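Local coordinates for surface glycan binding protein B (Bacteroides ovatus, PDB 6E57), which binds mixed-linkage beta-glucan, probably at the bacterial cell surface, as part of the machinery by which this gut symbiont uses cereal beta-glucan, at residues A[192-195]-A[196-200]; A[324-328]-A[329-333]; A[367-370]-A[371-375]. One frame throughout, in Å; residues are numbered along the deposited sequence.

Interaction 1. Residues A[192-195]-A[196-200]; sequences GVSE and GDYRI
Tyr198 reaches back along the chain to the loop that leads into its strand, and its hydroxyl meets the backbone of Ser194. The strand begins at Gly196. Its phi of 138° is positive, and there a CB would run into the carbonyl O of Glu195. A side chain would be hard to fit at these backbone angles. The backbone of Gly196 pairs with Val217 on strand 209-217, so the new strand is held from its first residue.

Tyr198 carries the contact. Its CG stands anti to the carbonyl carbon (chi1 -57°), which brings the hydroxyl end of the ring to Ser194 and Val193. Tyr198 OH donates to Ser194 O at 2.6 Å. The carbonyl O lies at the ring edge, in the ring plane. The donor itself sits above the carbonyl plane, 44° out of it. Val193 packs alongside, with its CG1 3.5 Å from Tyr198 CZ. This methyl is anti to the backbone N, and the two side chains run past each other in opposite directions. Leu166 of strand 163-166 touches both.

The contact pairs one hydrogen bond with apolar packing of Val193 CG1 against the phenol end of the ring. The hydroxyl gives a loop carbonyl a partner. Together they would limit rotation of the ring and hold the loop against the strand that follows it.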
ATOM      1  N   GLY A 192      -4.861 -20.227 -17.382  1.00 67.40           N
ATOM      2  CA  GLY A 192      -3.672 -20.511 -18.193  1.00 71.27           C
ATOM      3  C   GLY A 192      -2.487 -19.606 -17.879  1.00 71.10           C
ATOM      4  O   GLY A 192      -1.339 -20.002 -18.088  1.00 74.93           O
ATOM      5  N   VAL A 193      -2.760 -18.392 -17.383  1.00 66.71           N
ATOM      6  CA  VAL A 193      -1.734 -17.368 -17.184  1.00 64.45           C
ATOM      7  C   VAL A 193      -0.787 -17.818 -16.066  1.00 62.67           C
ATOM      8  O   VAL A 193      -1.221 -18.076 -14.947  1.00 64.08           O
ATOM      9  CB  VAL A 193      -2.351 -15.993 -16.863  1.00 64.84           C
ATOM     10  CG1 VAL A 193      -1.278 -14.948 -16.594  1.00 64.80           C
ATOM     11  CG2 VAL A 193      -3.292 -15.525 -17.963  1.00 66.31           C
ATOM     12  N   SER A 194       0.507 -17.895 -16.391  1.00 62.92           N
ATOM     13  CA  SER A 194       1.546 -18.282 -15.444  1.00 62.51           C
ATOM     14  C   SER A 194       1.907 -17.086 -14.554  1.00 61.06           C
ATOM     15  O   SER A 194       1.533 -15.949 -14.850  1.00 58.98           O
ATOM     16  CB  SER A 194       2.756 -18.823 -16.163  1.00 63.18           C
ATOM     17  OG  SER A 194       3.207 -17.908 -17.149  1.00 61.24           O
ATOM     18  N   GLU A 195       2.636 -17.368 -13.465  1.00 61.12           N
ATOM     19  CA  GLU A 195       3.066 -16.358 -12.490  1.00 58.54           C
ATOM     20  C   GLU A 195       3.918 -15.292 -13.192  1.00 54.61           C
ATOM     21  O   GLU A 195       4.521 -15.559 -14.226  1.00 56.58           O
ATOM     22  CB  GLU A 195       3.872 -16.997 -11.357  1.00 58.62           C
ATOM     23  CG  GLU A 195       3.048 -17.842 -10.404  1.00 61.25           C
ATOM     24  CD  GLU A 195       3.738 -18.137  -9.080  1.00 63.28           C
ATOM     25  OE1 GLU A 195       4.974 -18.332  -9.083  1.00 69.15           O
ATOM     26  OE2 GLU A 195       3.042 -18.160  -8.043  1.00 65.21           O
ATOM     27  N   GLY A 196       3.954 -14.090 -12.610  1.00 51.36           N
ATOM     28  CA  GLY A 196       4.735 -12.969 -13.125  1.00 49.30           C
ATOM     29  C   GLY A 196       3.965 -11.659 -13.065  1.00 48.57           C
ATOM     30  O   GLY A 196       2.857 -11.604 -12.522  1.00 45.92           O
ATOM     31  N   ASP A 197       4.574 -10.611 -13.637  1.00 48.25           N
ATOM     32  CA  ASP A 197       4.026  -9.254 -13.683  1.00 48.36           C
ATOM     33  C   ASP A 197       3.648  -8.918 -15.133  1.00 46.52           C
ATOM     34  O   ASP A 197       4.456  -9.088 -16.035  1.00 44.53           O
ATOM     35  CB  ASP A 197       5.025  -8.242 -13.110  1.00 52.43           C
ATOM     36  CG  ASP A 197       5.233  -8.363 -11.607  1.00 57.52           C
ATOM     37  OD1 ASP A 197       5.464  -9.498 -11.132  1.00 62.75           O
ATOM     38  OD2 ASP A 197       5.155  -7.321 -10.918  1.00 64.39           O
ATOM     39  N   TYR A 198       2.415  -8.441 -15.342  1.00 43.72           N
ATOM     40  CA  TYR A 198       1.900  -8.114 -16.674  1.00 43.13           C
ATOM     41  C   TYR A 198       1.405  -6.664 -16.695  1.00 41.48           C
ATOM     42  O   TYR A 198       0.811  -6.208 -15.732  1.00 39.83           O
ATOM     43  CB  TYR A 198       0.768  -9.066 -17.067  1.00 44.41           C
ATOM     44  CG  TYR A 198       1.130 -10.531 -17.047  1.00 46.55           C
ATOM     45  CD1 TYR A 198       1.015 -11.280 -15.886  1.00 47.37           C
ATOM     46  CD2 TYR A 198       1.578 -11.175 -18.191  1.00 46.74           C
ATOM     47  CE1 TYR A 198       1.342 -12.627 -15.857  1.00 47.45           C
ATOM     48  CE2 TYR A 198       1.912 -12.520 -18.179  1.00 47.39           C
ATOM     49  CZ  TYR A 198       1.791 -13.250 -17.009  1.00 47.88           C
ATOM     50  OH  TYR A 198       2.113 -14.576 -16.988  1.00 49.14           O
ATOM     51  N   ARG A 199       1.670  -5.957 -17.799  1.00 41.87           N
ATOM     52  CA  ARG A 199       1.119  -4.621 -18.055  1.00 41.76           C
ATOM     53  C   ARG A 199      -0.223  -4.781 -18.783  1.00 43.09           C
ATOM     54  O   ARG A 199      -0.265  -5.298 -19.896  1.00 43.31           O
ATOM     55  CB  ARG A 199       2.101  -3.771 -18.870  1.00 41.53           C
ATOM     56  CG  ARG A 199       1.667  -2.320 -19.035  1.00 40.94           C
ATOM     57  CD  ARG A 199       2.704  -1.448 -19.720  1.00 40.49           C
ATOM     58  NE  ARG A 199       3.875  -1.213 -18.891  1.00 40.16           N
ATOM     59  CZ  ARG A 199       3.925  -0.366 -17.867  1.00 39.83           C
ATOM     60  NH1 ARG A 199       2.842   0.295 -17.492  1.00 40.99           N
ATOM     61  NH2 ARG A 199       5.062  -0.185 -17.218  1.00 39.12           N
ATOM     62  N   ILE A 200      -1.312  -4.344 -18.137  1.00 43.16           N
ATOM     63  CA  ILE A 200      -2.669  -4.550 -18.647  1.00 45.22           C
ATOM     64  C   ILE A 200      -3.092  -3.331 -19.473  1.00 45.90           C
ATOM     65  O   ILE A 200      -2.566  -2.231 -19.303  1.00 47.75           O
ATOM     66  CB  ILE A 200      -3.679  -4.844 -17.518  1.00 45.67           C
ATOM     67  CG1 ILE A 200      -3.707  -3.745 -16.452  1.00 45.33           C
ATOM     68  CG2 ILE A 200      -3.419  -6.212 -16.906  1.00 46.84           C
ATOM     69  CD1 ILE A 200      -5.013  -3.663 -15.702  1.00 44.76           C
TER

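Interaction 2. Residues A[324-328]-A[329-333]; sequences KPDGD and PNKTF
Lys331 and Asp326 meet across a doubled-back loop, and the lysine runs across the loop to reach the aspartate. Lys331 is fully extended, with CG anti to the backbone N (chi1 -174°), so the amino group is carried straight to the far end of the loop. On the way its CD passes 3.3 Å from Lys324 O. Asp326 starts out pointing away, but its carboxylate bends back and meets the lysine at an oblique angle. Lys331 NZ and Asp326 OD1 form a salt bridge at 2.9 Å, although the hydrogen bond within it is weak. The stronger partner of the amino group is O2 of a bound glucose.

The Asp328 and Pro329 side chains cross at about a right angle. In Asp328 the CG lies opposite the backbone N (chi1 -171°), which sets OD1 near Asn330 N. Asn330 N reaches Asp328 OD1 at 2.9 Å, nearly straight at 163°, on the anti lone pair. Lys331 N adds a bond to Asp328 O at 3.1 Å. Lys324 and Asn330 lie side by side, pointing the same way, with Lys324 CD 3.9 Å from Asn330 CB. The amide of Asn330 is held by Tyr319 O.

Two beta turns build the loop: type II from Pro325 to Asp328, then type I from Asp328 to Lys331. The Asp328 carboxylate bonded to Asn330 N makes an Asx turn at the start of the second. The loop gives two residues, Asp326 and Lys331, to the glycan site; Asp326 touches a glucose and Lys331 NZ is hydrogen-bonded to one.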
ATOM      1  N   LYS A 324     -26.018  17.847  30.258  1.00 44.42           N
ATOM      2  CA  LYS A 324     -26.351  17.536  31.650  1.00 45.66           C
ATOM      3  C   LYS A 324     -25.628  18.510  32.579  1.00 44.78           C
ATOM      4  O   LYS A 324     -24.541  18.988  32.257  1.00 43.53           O
ATOM      5  CB  LYS A 324     -26.012  16.074  31.959  1.00 46.55           C
ATOM      6  CG  LYS A 324     -26.897  15.059  31.247  1.00 47.20           C
ATOM      7  CD  LYS A 324     -26.727  13.635  31.736  1.00 48.50           C
ATOM      8  CE  LYS A 324     -27.836  12.707  31.284  1.00 49.65           C
ATOM      9  NZ  LYS A 324     -29.141  13.072  31.885  1.00 50.74           N
ATOM     10  N   PRO A 325     -26.215  18.847  33.750  1.00 45.68           N
ATOM     11  CA  PRO A 325     -25.643  19.862  34.636  1.00 44.95           C
ATOM     12  C   PRO A 325     -24.339  19.418  35.320  1.00 45.76           C
ATOM     13  O   PRO A 325     -24.092  18.220  35.467  1.00 42.64           O
ATOM     14  CB  PRO A 325     -26.751  20.082  35.676  1.00 45.56           C
ATOM     15  CG  PRO A 325     -27.494  18.763  35.717  1.00 43.95           C
ATOM     16  CD  PRO A 325     -27.453  18.260  34.291  1.00 45.39           C
ATOM     17  N   ASP A 326     -23.520  20.397  35.722  1.00 49.12           N
ATOM     18  CA  ASP A 326     -22.296  20.149  36.488  1.00 50.39           C
ATOM     19  C   ASP A 326     -22.645  19.295  37.711  1.00 48.32           C
ATOM     20  O   ASP A 326     -23.614  19.587  38.411  1.00 49.37           O
ATOM     21  CB  ASP A 326     -21.632  21.454  36.936  1.00 54.88           C
ATOM     22  CG  ASP A 326     -21.033  22.272  35.803  1.00 59.12           C
ATOM     23  OD1 ASP A 326     -20.019  21.825  35.226  1.00 62.12           O
ATOM     24  OD2 ASP A 326     -21.590  23.350  35.505  1.00 66.34           O
ATOM     25  N   GLY A 327     -21.862  18.235  37.939  1.00 46.13           N
ATOM     26  CA  GLY A 327     -22.053  17.328  39.071  1.00 44.50           C
ATOM     27  C   GLY A 327     -22.716  16.023  38.667  1.00 44.94           C
ATOM     28  O   GLY A 327     -22.519  15.004  39.330  1.00 49.64           O
ATOM     29  N   ASP A 328     -23.514  16.063  37.592  1.00 40.94           N
ATOM     30  CA  ASP A 328     -24.163  14.886  37.017  1.00 39.09           C
ATOM     31  C   ASP A 328     -23.083  13.904  36.563  1.00 35.68           C
ATOM     32  O   ASP A 328     -22.201  14.276  35.793  1.00 31.19           O
ATOM     33  CB  ASP A 328     -25.089  15.285  35.865  1.00 39.54           C
ATOM     34  CG  ASP A 328     -25.973  14.164  35.345  1.00 40.41           C
ATOM     35  OD1 ASP A 328     -25.435  13.079  35.053  1.00 41.54           O
ATOM     36  OD2 ASP A 328     -27.192  14.390  35.221  1.00 42.12           O
ATOM     37  N   PRO A 329     -23.130  12.619  36.997  1.00 36.88           N
ATOM     38  CA  PRO A 329     -22.085  11.648  36.665  1.00 35.10           C
ATOM     39  C   PRO A 329     -21.916  11.389  35.161  1.00 35.20           C
ATOM     40  O   PRO A 329     -20.850  10.926  34.745  1.00 35.51           O
ATOM     41  CB  PRO A 329     -22.536  10.334  37.322  1.00 35.96           C
ATOM     42  CG  PRO A 329     -23.582  10.744  38.335  1.00 37.25           C
ATOM     43  CD  PRO A 329     -24.205  12.018  37.804  1.00 37.61           C
ATOM     44  N   ASN A 330     -22.963  11.677  34.376  1.00 33.72           N
ATOM     45  CA  ASN A 330     -23.000  11.381  32.948  1.00 33.61           C
ATOM     46  C   ASN A 330     -22.795  12.653  32.109  1.00 33.05           C
ATOM     47  O   ASN A 330     -23.103  12.650  30.918  1.00 33.25           O
ATOM     48  CB  ASN A 330     -24.310  10.689  32.563  1.00 34.44           C
ATOM     49  CG  ASN A 330     -24.450   9.314  33.177  1.00 33.99           C
ATOM     50  OD1 ASN A 330     -25.280   9.106  34.059  1.00 34.85           O
ATOM     51  ND2 ASN A 330     -23.635   8.374  32.726  1.00 34.27           N
ATOM     52  N   LYS A 331     -22.274  13.731  32.708  1.00 32.77           N
ATOM     53  CA  LYS A 331     -21.906  14.903  31.922  1.00 32.42           C
ATOM     54  C   LYS A 331     -20.612  14.600  31.161  1.00 33.23           C
ATOM     55  O   LYS A 331     -20.428  15.052  30.025  1.00 32.15           O
ATOM     56  CB  LYS A 331     -21.719  16.162  32.771  1.00 32.67           C
ATOM     57  CG  LYS A 331     -21.472  17.414  31.938  1.00 34.02           C
ATOM     58  CD  LYS A 331     -21.311  18.687  32.724  1.00 36.17           C
ATOM     59  CE  LYS A 331     -21.102  19.887  31.826  1.00 38.68           C
ATOM     60  NZ  LYS A 331     -21.114  21.155  32.593  1.00 42.47           N
ATOM     61  N   THR A 332     -19.722  13.852  31.823  1.00 32.31           N
ATOM     62  CA  THR A 332     -18.469  13.382  31.258  1.00 31.93           C
ATOM     63  C   THR A 332     -18.261  11.916  31.646  1.00 30.73           C
ATOM     64  O   THR A 332     -19.038  11.350  32.414  1.00 31.02           O
ATOM     65  CB  THR A 332     -17.289  14.214  31.773  1.00 31.54           C
ATOM     66  OG1 THR A 332     -17.140  13.939  33.168  1.00 32.42           O
ATOM     67  CG2 THR A 332     -17.470  15.700  31.554  1.00 31.92           C
ATOM     68  N   PHE A 333     -17.195  11.322  31.107  1.00 30.76           N
ATOM     69  CA  PHE A 333     -16.668  10.062  31.594  1.00 32.53           C
ATOM     70  C   PHE A 333     -15.390  10.347  32.390  1.00 32.73           C
ATOM     71  O   PHE A 333     -14.351  10.619  31.801  1.00 32.08           O
ATOM     72  CB  PHE A 333     -16.407   9.099  30.432  1.00 32.12           C
ATOM     73  CG  PHE A 333     -15.644   7.855  30.811  1.00 31.47           C
ATOM     74  CD1 PHE A 333     -16.303   6.742  31.307  1.00 32.38           C
ATOM     75  CD2 PHE A 333     -14.264   7.800  30.689  1.00 30.86           C
ATOM     76  CE1 PHE A 333     -15.604   5.602  31.668  1.00 32.80           C
ATOM     77  CE2 PHE A 333     -13.565   6.660  31.049  1.00 32.63           C
ATOM     78  CZ  PHE A 333     -14.237   5.561  31.535  1.00 32.73           C
TER

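Interaction 3. Residues A[367-370]-A[371-375]; sequences LATG and YWTGL. With BGC (beta-D-glucopyranose), chain E; BGC (beta-D-glucopyranose), chain B; BGC (beta-D-glucopyranose), chain C; BGC (beta-D-glucopyranose), chain D.
Thr369 and Thr373 face each other at the tight end of a hairpin-like reversal. Thr369 N donates to Thr373 O at 2.9 Å, and Leu375 N to Leu367 O at 2.9 Å. Ala368 lies between these bonds, opposite Gly374. A type I turn from Thr369 to Trp372 reverses the chain. Thr369 OG1 sits between the backbone N and the carbonyl carbon (chi1 69°), and from there it accepts from Tyr371 N and Thr373 N, each at 3.2 Å. The bond from Tyr371 N makes an ST turn. Glu402 OE1 is hydrogen-bonded to both threonine hydroxyls. Leu375 CD2 lies 3.9 Å from Thr369 CG2.

The other side is looser and belongs to the sugar. Trp372 points away from the strand and offers one indole face to two glucoses. C4 of the glucose of chain E stands 3.8 Å above the ring plane and C1 of the glucose of chain D 3.9 Å, both offset toward the rim. Tyr371 carries C5 of the glucose of chain C over one face of its ring. The contacts of sugar carbons over the Tyr371 and Trp372 rings are consistent with CH-pi packing, common in carbohydrate binding. The backbone O of Tyr371 accepts a hydrogen bond from O2 of the glucose of chain E at 3.1 Å. With only an alanine at Trp372, the glucoses of chains D and E would probably lose the indole face they rest on.

Strand 405-409 lies beside strand 364-369, and its Leu406 and Val408 touch Trp372. On the Leu375 side, Leu389 of strand 385-390 and Ile399 of helix 393-401 meet that leucine.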
ATOM      1  N   LEU A 367     -11.388  13.126  23.533  1.00 29.74           N
ATOM      2  CA  LEU A 367     -10.544  12.774  24.672  1.00 29.07           C
ATOM      3  C   LEU A 367      -9.868  14.052  25.171  1.00 29.28           C
ATOM      4  O   LEU A 367      -9.322  14.809  24.375  1.00 27.52           O
ATOM      5  CB  LEU A 367      -9.504  11.732  24.250  1.00 29.97           C
ATOM      6  CG  LEU A 367      -9.971  10.280  24.280  1.00 31.10           C
ATOM      7  CD1 LEU A 367     -11.138  10.059  23.335  1.00 31.66           C
ATOM      8  CD2 LEU A 367      -8.822   9.342  23.942  1.00 32.50           C
ATOM      9  N   ALA A 368      -9.918  14.279  26.487  1.00 28.85           N
ATOM     10  CA  ALA A 368      -9.438  15.519  27.070  1.00 28.80           C
ATOM     11  C   ALA A 368      -8.906  15.279  28.484  1.00 29.82           C
ATOM     12  O   ALA A 368      -9.071  14.200  29.054  1.00 28.37           O
ATOM     13  CB  ALA A 368     -10.547  16.539  27.080  1.00 28.63           C
ATOM     14  N   THR A 369      -8.277  16.324  29.030  1.00 31.12           N
ATOM     15  CA  THR A 369      -7.836  16.359  30.412  1.00 32.09           C
ATOM     16  C   THR A 369      -9.020  16.757  31.299  1.00 32.43           C
ATOM     17  O   THR A 369     -10.113  17.039  30.796  1.00 31.19           O
ATOM     18  CB  THR A 369      -6.681  17.348  30.601  1.00 32.73           C
ATOM     19  OG1 THR A 369      -7.216  18.660  30.428  1.00 33.71           O
ATOM     20  CG2 THR A 369      -5.537  17.117  29.638  1.00 33.44           C
ATOM     21  N   GLY A 370      -8.774  16.802  32.615  1.00 32.36           N
ATOM     22  CA  GLY A 370      -9.749  17.252  33.606  1.00 31.82           C
ATOM     23  C   GLY A 370     -10.116  18.718  33.442  1.00 31.48           C
ATOM     24  O   GLY A 370     -11.163  19.137  33.919  1.00 30.77           O
ATOM     25  N   TYR A 371      -9.243  19.491  32.776  1.00 32.96           N
ATOM     26  CA  TYR A 371      -9.453  20.922  32.472  1.00 33.00           C
ATOM     27  C   TYR A 371     -10.133  21.093  31.102  1.00 33.20           C
ATOM     28  O   TYR A 371     -10.303  22.221  30.634  1.00 33.64           O
ATOM     29  CB  TYR A 371      -8.121  21.684  32.478  1.00 33.32           C
ATOM     30  CG  TYR A 371      -7.419  21.825  33.810  1.00 33.17           C
ATOM     31  CD1 TYR A 371      -7.781  21.076  34.922  1.00 33.72           C
ATOM     32  CD2 TYR A 371      -6.343  22.690  33.945  1.00 32.49           C
ATOM     33  CE1 TYR A 371      -7.119  21.204  36.132  1.00 33.63           C
ATOM     34  CE2 TYR A 371      -5.665  22.824  35.146  1.00 32.42           C
ATOM     35  CZ  TYR A 371      -6.056  22.081  36.245  1.00 33.34           C
ATOM     36  OH  TYR A 371      -5.399  22.204  37.436  1.00 33.92           O
ATOM     37  N   TRP A 372     -10.493  19.970  30.464  1.00 31.96           N
ATOM     38  CA  TRP A 372     -11.179  19.909  29.161  1.00 31.39           C
ATOM     39  C   TRP A 372     -10.247  20.336  28.020  1.00 30.37           C
ATOM     40  O   TRP A 372     -10.716  20.713  26.950  1.00 30.44           O
ATOM     41  CB  TRP A 372     -12.477  20.729  29.166  1.00 31.34           C
ATOM     42  CG  TRP A 372     -13.568  20.133  30.001  1.00 31.62           C
ATOM     43  CD1 TRP A 372     -13.525  19.853  31.335  1.00 32.05           C
ATOM     44  CD2 TRP A 372     -14.880  19.754  29.557  1.00 30.99           C
ATOM     45  NE1 TRP A 372     -14.717  19.326  31.750  1.00 31.40           N
ATOM     46  CE2 TRP A 372     -15.569  19.254  30.682  1.00 30.96           C
ATOM     47  CE3 TRP A 372     -15.540  19.789  28.326  1.00 32.61           C
ATOM     48  CZ2 TRP A 372     -16.880  18.793  30.608  1.00 30.89           C
ATOM     49  CZ3 TRP A 372     -16.839  19.335  28.254  1.00 32.95           C
ATOM     50  CH2 TRP A 372     -17.496  18.835  29.379  1.00 31.50           C
ATOM     51  N   THR A 373      -8.934  20.238  28.240  1.00 30.09           N
ATOM     52  CA  THR A 373      -7.951  20.432  27.186  1.00 30.91           C
ATOM     53  C   THR A 373      -7.922  19.173  26.315  1.00 31.44           C
ATOM     54  O   THR A 373      -7.667  18.085  26.816  1.00 34.55           O
ATOM     55  CB  THR A 373      -6.561  20.727  27.760  1.00 31.22           C
ATOM     56  OG1 THR A 373      -6.699  21.769  28.726  1.00 33.33           O
ATOM     57  CG2 THR A 373      -5.559  21.132  26.701  1.00 30.53           C
ATOM     58  N   GLY A 374      -8.188  19.342  25.017  1.00 30.93           N
ATOM     59  CA  GLY A 374      -8.227  18.239  24.065  1.00 29.49           C
ATOM     60  C   GLY A 374      -6.863  17.597  23.879  1.00 29.76           C
ATOM     61  O   GLY A 374      -5.865  18.288  23.657  1.00 28.94           O
ATOM     62  N   LEU A 375      -6.833  16.264  23.988  1.00 29.52           N
ATOM     63  CA  LEU A 375      -5.658  15.451  23.712  1.00 30.98           C
ATOM     64  C   LEU A 375      -5.602  15.124  22.217  1.00 31.90           C
ATOM     65  O   LEU A 375      -4.555  14.735  21.699  1.00 33.86           O
ATOM     66  CB  LEU A 375      -5.733  14.175  24.552  1.00 31.91           C
ATOM     67  CG  LEU A 375      -5.736  14.397  26.061  1.00 33.10           C
ATOM     68  CD1 LEU A 375      -5.921  13.084  26.802  1.00 34.88           C
ATOM     69  CD2 LEU A 375      -4.457  15.086  26.505  1.00 34.19           C
TER
HETATM   70  C2  BGC E   3     -12.950  23.816  31.805  1.00 40.85           C
HETATM   71  C3  BGC E   3     -14.268  24.241  31.183  1.00 39.22           C
HETATM   72  C4  BGC E   3     -15.359  23.275  31.617  1.00 39.90           C
HETATM   73  C5  BGC E   3     -15.414  23.231  33.141  1.00 39.64           C
HETATM   74  C6  BGC E   3     -16.494  22.282  33.636  1.00 39.71           C
HETATM   75  C1  BGC E   3     -13.098  23.713  33.326  1.00 40.60           C
HETATM   76  O2  BGC E   3     -11.933  24.755  31.429  1.00 41.57           O
HETATM   77  O3  BGC E   3     -14.134  24.262  29.763  1.00 39.87           O
HETATM   78  O4  BGC E   3     -16.629  23.733  31.154  1.00 40.43           O
HETATM   79  O5  BGC E   3     -14.155  22.820  33.668  1.00 38.23           O
HETATM   80  O6  BGC E   3     -16.443  22.209  35.063  1.00 40.77           O
HETATM   81  C2  BGC B   1      -5.677  25.492  39.209  1.00 45.87           C
HETATM   82  C3  BGC B   1      -7.104  25.604  38.711  1.00 44.25           C
HETATM   83  C4  BGC B   1      -7.823  24.269  38.804  1.00 43.80           C
HETATM   84  C5  BGC B   1      -7.633  23.583  40.158  1.00 47.52           C
HETATM   85  C6  BGC B   1      -8.074  22.124  40.081  1.00 48.64           C
HETATM   86  C1  BGC B   1      -5.620  24.845  40.587  1.00 48.15           C
HETATM   87  O1  BGC B   1      -4.252  24.615  40.944  1.00 53.12           O
HETATM   88  O2  BGC B   1      -5.119  26.803  39.266  1.00 49.58           O
HETATM   89  O3  BGC B   1      -7.113  26.031  37.346  1.00 41.35           O
HETATM   90  O4  BGC B   1      -9.220  24.492  38.585  1.00 43.34           O
HETATM   91  O5  BGC B   1      -6.269  23.580  40.574  1.00 45.26           O
HETATM   92  O6  BGC B   1      -8.974  21.817  41.149  1.00 54.71           O
HETATM   93  C2  BGC C   2     -11.120  23.460  37.556  1.00 40.97           C
HETATM   94  C3  BGC C   2     -11.707  22.905  36.272  1.00 38.56           C
HETATM   95  C4  BGC C   2     -11.522  23.881  35.123  1.00 39.77           C
HETATM   96  C5  BGC C   2     -10.082  24.367  35.031  1.00 41.12           C
HETATM   97  C6  BGC C   2      -9.946  25.367  33.890  1.00 39.69           C
HETATM   98  C1  BGC C   2      -9.698  23.964  37.336  1.00 41.47           C
HETATM   99  O2  BGC C   2     -11.143  22.433  38.554  1.00 42.82           O
HETATM  100  O3  BGC C   2     -13.103  22.672  36.456  1.00 37.17           O
HETATM  101  O4  BGC C   2     -11.860  23.243  33.884  1.00 41.42           O
HETATM  102  O5  BGC C   2      -9.692  24.937  36.285  1.00 41.60           O
HETATM  103  O6  BGC C   2      -8.709  26.069  33.985  1.00 42.35           O
HETATM  104  C2  BGC D   4     -18.589  23.115  29.959  1.00 40.27           C
HETATM  105  C3  BGC D   4     -19.150  22.495  28.688  1.00 39.30           C
HETATM  106  C4  BGC D   4     -18.536  23.138  27.454  1.00 40.56           C
HETATM  107  C5  BGC D   4     -17.011  23.224  27.583  1.00 39.49           C
HETATM  108  C6  BGC D   4     -16.358  24.017  26.464  1.00 37.90           C
HETATM  109  C1  BGC D   4     -17.070  23.120  29.940  1.00 39.77           C
HETATM  110  O2  BGC D   4     -19.050  22.389  31.100  1.00 40.85           O
HETATM  111  O3  BGC D   4     -20.565  22.677  28.655  1.00 41.69           O
HETATM  112  O4  BGC D   4     -18.887  22.326  26.323  1.00 41.20           O
HETATM  113  O5  BGC D   4     -16.619  23.845  28.804  1.00 39.26           O
HETATM  114  O6  BGC D   4     -14.979  23.645  26.423  1.00 38.02           O

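In the fold
The three contacts follow one another along the chain, and none nests in or crosses another. Interaction 1 comes first. It closes the loop before strand 196-203, and ties it to strands 163-166 and 209-217, far from the sugar. Its centre is about 62 Å from that of interaction 2 and about 54 Å from that of interaction 3, on the opposite side of the chain's centre. Interaction 2 folds the loop between strand 317-321 and helix 338-343. Interaction 3 turns the chain back after strand 364-369. These last two touch, with Thr332 CG2 3.3 Å from Trp372 CZ2, and between them they supply four of the six glycan-pocket residues.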